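Glycoside Hydrolase (Bacteroides plebeius, PDB 5T3B) probably hydrolyses glycosidic bonds in polysaccharides, as a glycoside hydrolase family 50 enzyme of a subfamily enriched in human gut Bacteroidetes. Local coordinates at residues A[335-340]-A[356-361]; A[361-366]-A[387-392]. One frame throughout, in Å; residues are numbered along the deposited sequence. Where two conformers were deposited one is given.

Contact 1. Residues A[335-340]-A[356-361]; sequences SRLHSL and DVISIN. With EDO (1,2-ethanediol), chain M.
A single beta bridge pairs Leu337, in the loop before helix 345-354, with Ile360 on strand 358-361, which belongs to the parallel barrel strands expected of the (beta/alpha)8 fold of family GH50. Two backbone bonds define the bridge: Leu337 N gives to Ser359 O at 2.9 Å, and Asn361 N gives to Leu337 O at 2.7 Å. Ser359 adds a side-chain link. Its OG sits between its own backbone N and carbonyl carbon (chi1 45°) and accepts Arg336 N at 2.8 Å; the bond is bent, 139° at the hydrogen. The same OG is hydrogen-bonded to Leu333 O, so two backbone groups of the loop hold the hydroxyl. A water extends the join, accepting from Ser335 N and donating to Ser359 O, both at 3.0 Å. In the loop just before strand 358-361, Asp356 binds Lys319 through OD1 and the backbone N of Tyr332 through OD2, with a 1,2-ethanediol beside the carboxylate; an alanine here would probably strip Lys319 of its salt-bridge mate and leave Tyr332 N without its acceptor. On the apolar side, Leu337 CD1 lies 4.0 Å from Ile358 CG2, while Ile347 and Ile348 of helix 345-354 also meet the leucine. Arg336, whose NE bonds to Asn253 and whose NH1 forms a salt bridge with Glu389, crosses the amide of Asn361 with the two planes 70° apart, and Asn361 OD1, bonded to Thr388, packs over one guanidinium face, 3.7 Å from Arg336 NH1.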
loop_
_atom_site.group_PDB
_atom_site.type_symbol
_atom_site.label_atom_id
_atom_site.label_comp_id
_atom_site.label_asym_id
_atom_site.label_seq_id
_atom_site.Cartn_x
_atom_site.Cartn_y
_atom_site.Cartn_z
ATOM N N SER A 335 0.697 4.205 -7.652
ATOM C CA SER A 335 2.046 3.705 -7.965
ATOM C C SER A 335 2.901 3.380 -6.739
ATOM O O SER A 335 4.076 3.093 -6.924
ATOM C CB SER A 335 2.823 4.741 -8.796
ATOM O OG SER A 335 3.151 5.893 -8.053
ATOM N N ARG A 336 2.309 3.350 -5.549
ATOM C CA ARG A 336 3.015 2.847 -4.363
ATOM C C ARG A 336 4.218 3.755 -4.054
ATOM O O ARG A 336 5.363 3.391 -4.212
ATOM C CB ARG A 336 3.349 1.377 -4.518
ATOM C CG ARG A 336 2.179 0.546 -4.995
ATOM C CD ARG A 336 2.555 -0.828 -5.498
ATOM N NE ARG A 336 3.142 -1.627 -4.439
ATOM C CZ ARG A 336 2.420 -2.283 -3.545
ATOM N NH1 ARG A 336 3.018 -2.925 -2.547
ATOM N NH2 ARG A 336 1.113 -2.386 -3.661
ATOM N N LEU A 337 3.871 4.989 -3.663
ATOM C CA LEU A 337 4.864 6.014 -3.387
ATOM C C LEU A 337 5.625 5.633 -2.164
ATOM O O LEU A 337 5.132 4.953 -1.273
ATOM C CB LEU A 337 4.150 7.375 -3.160
ATOM C CG LEU A 337 3.462 7.945 -4.425
ATOM C CD1 LEU A 337 2.460 8.994 -4.032
ATOM C CD2 LEU A 337 4.499 8.516 -5.382
ATOM N N HIS A 338 6.876 6.120 -2.071
ATOM C CA HIS A 338 7.754 5.721 -1.002
ATOM C C HIS A 338 8.733 6.844 -0.718
ATOM O O HIS A 338 8.615 7.936 -1.285
ATOM C CB HIS A 338 8.462 4.393 -1.314
ATOM C CG HIS A 338 9.561 4.545 -2.289
ATOM N ND1 HIS A 338 9.439 5.256 -3.452
ATOM C CD2 HIS A 338 10.823 4.057 -2.271
ATOM C CE1 HIS A 338 10.583 5.242 -4.098
ATOM N NE2 HIS A 338 11.449 4.516 -3.396
ATOM N N SER A 339 9.712 6.580 0.157
ATOM C CA SER A 339 10.928 7.405 0.235
ATOM C C SER A 339 10.576 8.888 0.350
ATOM O O SER A 339 9.678 9.292 1.113
ATOM C CB SER A 339 11.881 7.024 -0.979
ATOM O OG SER A 339 13.079 7.783 -1.035
ATOM N N LEU A 340 11.293 9.683 -0.426
ATOM C CA LEU A 340 11.020 11.131 -0.515
ATOM C C LEU A 340 9.743 11.493 -1.311
ATOM O O LEU A 340 9.036 12.424 -0.921
ATOM C CB LEU A 340 12.221 11.870 -1.059
ATOM C CG LEU A 340 13.496 11.759 -0.299
ATOM C CD1 LEU A 340 14.580 12.541 -0.977
ATOM C CD2 LEU A 340 13.281 12.302 1.066
ATOM N N ASP A 356 -7.837 6.875 -7.892
ATOM C CA ASP A 356 -8.966 6.670 -7.007
ATOM C C ASP A 356 -8.573 6.566 -5.542
ATOM O O ASP A 356 -9.263 7.022 -4.646
ATOM C CB ASP A 356 -9.742 5.456 -7.452
ATOM C CG ASP A 356 -10.313 5.650 -8.844
ATOM O OD1 ASP A 356 -11.231 6.528 -8.973
ATOM O OD2 ASP A 356 -9.901 4.969 -9.813
ATOM N N VAL A 357 -7.425 5.914 -5.304
ATOM C CA VAL A 357 -6.807 5.835 -3.974
ATOM C C VAL A 357 -5.305 6.000 -4.219
ATOM O O VAL A 357 -4.780 5.400 -5.141
ATOM C CB VAL A 357 -7.066 4.485 -3.280
ATOM C CG1 VAL A 357 -6.477 4.460 -1.896
ATOM C CG2 VAL A 357 -8.549 4.169 -3.238
ATOM N N ILE A 358 -4.667 6.817 -3.395
ATOM C CA ILE A 358 -3.234 7.002 -3.445
ATOM C C ILE A 358 -2.560 5.884 -2.662
ATOM O O ILE A 358 -2.843 5.727 -1.474
ATOM C CB ILE A 358 -2.835 8.367 -2.892
ATOM C CG1 ILE A 358 -3.560 9.486 -3.636
ATOM C CG2 ILE A 358 -1.325 8.562 -2.960
ATOM C CD1 ILE A 358 -3.431 10.822 -2.995
ATOM N N SER A 359 -1.684 5.100 -3.277
ATOM C CA SER A 359 -0.978 4.086 -2.523
ATOM C C SER A 359 0.352 4.620 -2.049
ATOM O O SER A 359 1.122 5.278 -2.813
ATOM C CB SER A 359 -0.795 2.815 -3.360
ATOM O OG SER A 359 -0.360 3.099 -4.684
ATOM N N ILE A 360 0.682 4.263 -0.799
ATOM C CA ILE A 360 1.921 4.687 -0.126
ATOM C C ILE A 360 2.521 3.466 0.591
ATOM O O ILE A 360 1.851 2.869 1.426
ATOM C CB ILE A 360 1.670 5.840 0.840
ATOM C CG1 ILE A 360 1.133 7.093 0.018
ATOM C CG2 ILE A 360 2.905 6.143 1.663
ATOM C CD1 ILE A 360 0.715 8.266 0.862
ATOM N N ASN A 361 3.778 3.155 0.272
ATOM C CA ASN A 361 4.550 2.197 1.061
ATOM C C ASN A 361 5.171 2.973 2.210
ATOM O O ASN A 361 5.823 3.950 1.941
ATOM C CB ASN A 361 5.637 1.567 0.222
ATOM C CG ASN A 361 5.142 0.675 -0.924
ATOM O OD1 ASN A 361 3.985 0.313 -1.000
ATOM N ND2 ASN A 361 6.054 0.235 -1.739
HETATM C C1 EDO M . -12.923 3.772 -11.969
HETATM O O1 EDO M . -11.611 4.340 -12.128
HETATM C C2 EDO M . -13.995 4.871 -11.748
HETATM O O2 EDO M . -13.384 5.613 -10.665
HETATM O O HOH W 1 0.231 6.260 -5.535
#

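Contact 2. Residues A[361-366]-A[387-392]; sequences NYYSKW and VTEFYT. With EDO (1,2-ethanediol), chain G; EDO (1,2-ethanediol), chain E.
Tyr363 meets Glu389 of strand 385-394 in the parallel barrel, toward the side where (beta/alpha)8 hydrolases usually carry the active site. Tyr363 OH donates to the anti lone pair of Glu389 OE1 at 2.7 Å, with ring and carboxylate planes 75° apart. With CG anti to the carbonyl carbon (chi1 -61°) and the chain extended beyond it, Glu389 carries its carboxylate out to that hydroxyl. From a different direction the Asn361 amide stacks on the carboxylate, the planes only 28° apart and Asn361 CG 3.6 Å from Glu389 CD. The amide is steadied in turn by Thr388 OG1, which donates to Asn361 OD1 at 2.7 Å, while Asn253 and Glu254 take up its ND2. In the backbone, Tyr362 N donates to Glu389 O at 3.0 Å, and a water joins Tyr362 O to Tyr391 N. Next outward, Tyr362 CB packs on Val387 CG1 at 3.9 Å, and the Tyr362 hydroxyl is bonded to Glu369. Tyr363 is flanked by Glu389 O over one face and a 1,2-ethanediol over the opposite one; the diol also bonds to Tyr391 OH. The edges of the two tyrosines touch with Tyr363 CE1 3.5 Å from Tyr391 CE1.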
loop_
_atom_site.group_PDB
_atom_site.type_symbol
_atom_site.label_atom_id
_atom_site.label_comp_id
_atom_site.label_asym_id
_atom_site.label_seq_id
_atom_site.Cartn_x
_atom_site.Cartn_y
_atom_site.Cartn_z
ATOM N N ASN A 361 3.778 3.155 0.272
ATOM C CA ASN A 361 4.550 2.197 1.061
ATOM C C ASN A 361 5.171 2.973 2.210
ATOM O O ASN A 361 5.823 3.950 1.941
ATOM C CB ASN A 361 5.637 1.567 0.222
ATOM C CG ASN A 361 5.142 0.675 -0.924
ATOM O OD1 ASN A 361 3.985 0.313 -1.000
ATOM N ND2 ASN A 361 6.054 0.235 -1.739
ATOM N N TYR A 362 4.976 2.575 3.445
ATOM C CA TYR A 362 5.273 3.421 4.618
ATOM C C TYR A 362 6.334 2.809 5.497
ATOM O O TYR A 362 6.046 1.973 6.344
ATOM C CB TYR A 362 4.005 3.751 5.399
ATOM C CG TYR A 362 4.037 5.092 6.144
ATOM C CD1 TYR A 362 5.229 5.720 6.530
ATOM C CD2 TYR A 362 2.862 5.769 6.474
ATOM C CE1 TYR A 362 5.227 6.959 7.183
ATOM C CE2 TYR A 362 2.862 6.967 7.142
ATOM C CZ TYR A 362 4.048 7.561 7.490
ATOM O OH TYR A 362 3.990 8.771 8.148
ATOM N N TYR A 363 7.583 3.189 5.233
ATOM C CA TYR A 363 8.753 2.694 5.912
ATOM C C TYR A 363 9.487 3.808 6.643
ATOM O O TYR A 363 9.303 4.980 6.436
ATOM C CB TYR A 363 9.679 2.052 4.906
ATOM C CG TYR A 363 9.148 0.762 4.307
ATOM C CD1 TYR A 363 8.962 -0.340 5.110
ATOM C CD2 TYR A 363 8.741 0.680 2.992
ATOM C CE1 TYR A 363 8.471 -1.507 4.626
ATOM C CE2 TYR A 363 8.294 -0.521 2.464
ATOM C CZ TYR A 363 8.127 -1.612 3.304
ATOM O OH TYR A 363 7.671 -2.814 2.823
ATOM N N SER A 364 10.336 3.325 7.557
ATOM C CA SER A 364 11.348 4.124 8.250
ATOM C C SER A 364 10.829 4.986 9.337
ATOM O O SER A 364 11.579 5.843 9.866
ATOM C CB SER A 364 12.234 4.894 7.281
ATOM O OG SER A 364 12.835 3.965 6.341
ATOM N N LYS A 365 9.558 4.780 9.716
ATOM C CA LYS A 365 8.920 5.495 10.828
ATOM C C LYS A 365 8.303 4.519 11.786
ATOM O O LYS A 365 7.665 3.527 11.393
ATOM C CB LYS A 365 7.855 6.473 10.343
ATOM C CG LYS A 365 8.392 7.645 9.539
ATOM C CD LYS A 365 9.256 8.651 10.291
ATOM C CE LYS A 365 9.951 9.570 9.290
ATOM N NZ LYS A 365 10.958 8.847 8.457
ATOM N N TRP A 366 8.511 4.755 13.067
ATOM C CA TRP A 366 7.864 3.928 14.057
ATOM C C TRP A 366 6.361 4.211 14.084
ATOM O O TRP A 366 5.537 3.300 14.273
ATOM C CB TRP A 366 8.534 4.117 15.443
ATOM C CG TRP A 366 7.980 3.192 16.472
ATOM C CD1 TRP A 366 7.245 3.516 17.583
ATOM C CD2 TRP A 366 8.131 1.766 16.486
ATOM N NE1 TRP A 366 6.952 2.387 18.291
ATOM C CE2 TRP A 366 7.459 1.292 17.619
ATOM C CE3 TRP A 366 8.781 0.866 15.654
ATOM C CZ2 TRP A 366 7.442 -0.065 17.948
ATOM C CZ3 TRP A 366 8.717 -0.458 15.955
ATOM C CH2 TRP A 366 8.071 -0.911 17.100
ATOM N N VAL A 387 -2.100 2.371 2.781
ATOM C CA VAL A 387 -0.720 1.942 3.042
ATOM C C VAL A 387 -0.566 0.591 2.409
ATOM O O VAL A 387 -1.160 -0.400 2.849
ATOM C CB VAL A 387 -0.400 1.979 4.513
ATOM C CG1 VAL A 387 0.986 1.331 4.741
ATOM C CG2 VAL A 387 -0.453 3.397 5.030
ATOM N N THR A 388 0.249 0.517 1.389
ATOM C CA THR A 388 0.408 -0.712 0.623
ATOM C C THR A 388 1.508 -1.617 1.136
ATOM O O THR A 388 1.563 -2.787 0.717
ATOM C CB THR A 388 0.591 -0.407 -0.870
ATOM O OG1 THR A 388 1.354 0.798 -1.048
ATOM C CG2 THR A 388 -0.749 -0.216 -1.547
ATOM N N GLU A 389 2.371 -1.125 2.001
ATOM C CA GLU A 389 3.362 -1.992 2.625
ATOM C C GLU A 389 3.766 -1.394 3.966
ATOM O O GLU A 389 3.994 -0.193 4.056
ATOM C CB GLU A 389 4.678 -2.107 1.826
ATOM C CG GLU A 389 4.586 -2.667 0.435
ATOM C CD GLU A 389 5.863 -2.773 -0.307
ATOM O OE1 GLU A 389 6.963 -2.676 0.265
ATOM O OE2 GLU A 389 5.769 -3.007 -1.564
ATOM N N PHE A 390 3.920 -2.275 4.962
ATOM C CA PHE A 390 4.524 -1.970 6.236
ATOM C C PHE A 390 4.758 -3.342 6.913
ATOM O O PHE A 390 4.049 -4.296 6.610
ATOM C CB PHE A 390 3.696 -1.048 7.100
ATOM C CG PHE A 390 2.482 -1.683 7.712
ATOM C CD1 PHE A 390 1.378 -1.997 6.902
ATOM C CD2 PHE A 390 2.390 -1.936 9.064
ATOM C CE1 PHE A 390 0.267 -2.626 7.448
ATOM C CE2 PHE A 390 1.263 -2.539 9.599
ATOM C CZ PHE A 390 0.190 -2.899 8.807
ATOM N N TYR A 391 5.771 -3.408 7.797
ATOM C CA TYR A 391 6.032 -4.591 8.614
ATOM C C TYR A 391 7.173 -4.309 9.558
ATOM O O TYR A 391 7.892 -3.327 9.410
ATOM C CB TYR A 391 6.408 -5.833 7.754
ATOM C CG TYR A 391 7.676 -5.750 6.995
ATOM C CD1 TYR A 391 7.815 -5.031 5.801
ATOM C CD2 TYR A 391 8.828 -6.399 7.432
ATOM C CE1 TYR A 391 8.999 -4.961 5.133
ATOM C CE2 TYR A 391 9.994 -6.293 6.759
ATOM C CZ TYR A 391 10.110 -5.557 5.625
ATOM O OH TYR A 391 11.338 -5.440 4.952
ATOM N N THR A 392 7.361 -5.251 10.487
ATOM C CA THR A 392 8.591 -5.451 11.237
ATOM C C THR A 392 9.042 -6.872 11.114
ATOM O O THR A 392 8.255 -7.753 10.730
ATOM C CB THR A 392 8.440 -5.076 12.718
ATOM O OG1 THR A 392 7.463 -5.909 13.333
ATOM C CG2 THR A 392 8.085 -3.608 12.880
HETATM C C1 EDO G . 10.482 -4.256 1.608
HETATM O O1 EDO G . 11.140 -5.167 2.311
HETATM C C2 EDO G . 10.900 -2.907 2.109
HETATM O O2 EDO G . 12.304 -2.570 1.909
HETATM C C1 EDO E . 12.137 8.875 4.159
HETATM O O1 EDO E . 11.907 8.820 5.590
HETATM C C2 EDO E . 12.669 7.520 3.647
HETATM O O2 EDO E . 11.479 6.667 3.632
HETATM O O HOH W 2 6.939 -0.416 7.926
#

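After helix 300-324 the chain enters the loop holding 335-340, runs through helix 345-354 and returns on strand 358-361, closing contact 1 over 15 intervening residues. Contact 2 opens at Asn361, which both contacts share, and closes after helix 370-379 when strand 385-394 comes alongside. The contacts therefore follow in series, neither nested nor crossed, with centres about 11 Å apart. Strand 358-361 lies between its two partners: the preceding loop is attached through contact 1, and strand 385-394 is its parallel neighbour, with Ile360 O 2.8 Å from Thr388 N, a probable hydrogen bond. A direct salt bridge, Arg336 NH1 to Glu389 OE2 at 2.9 Å, joins the two outer partners.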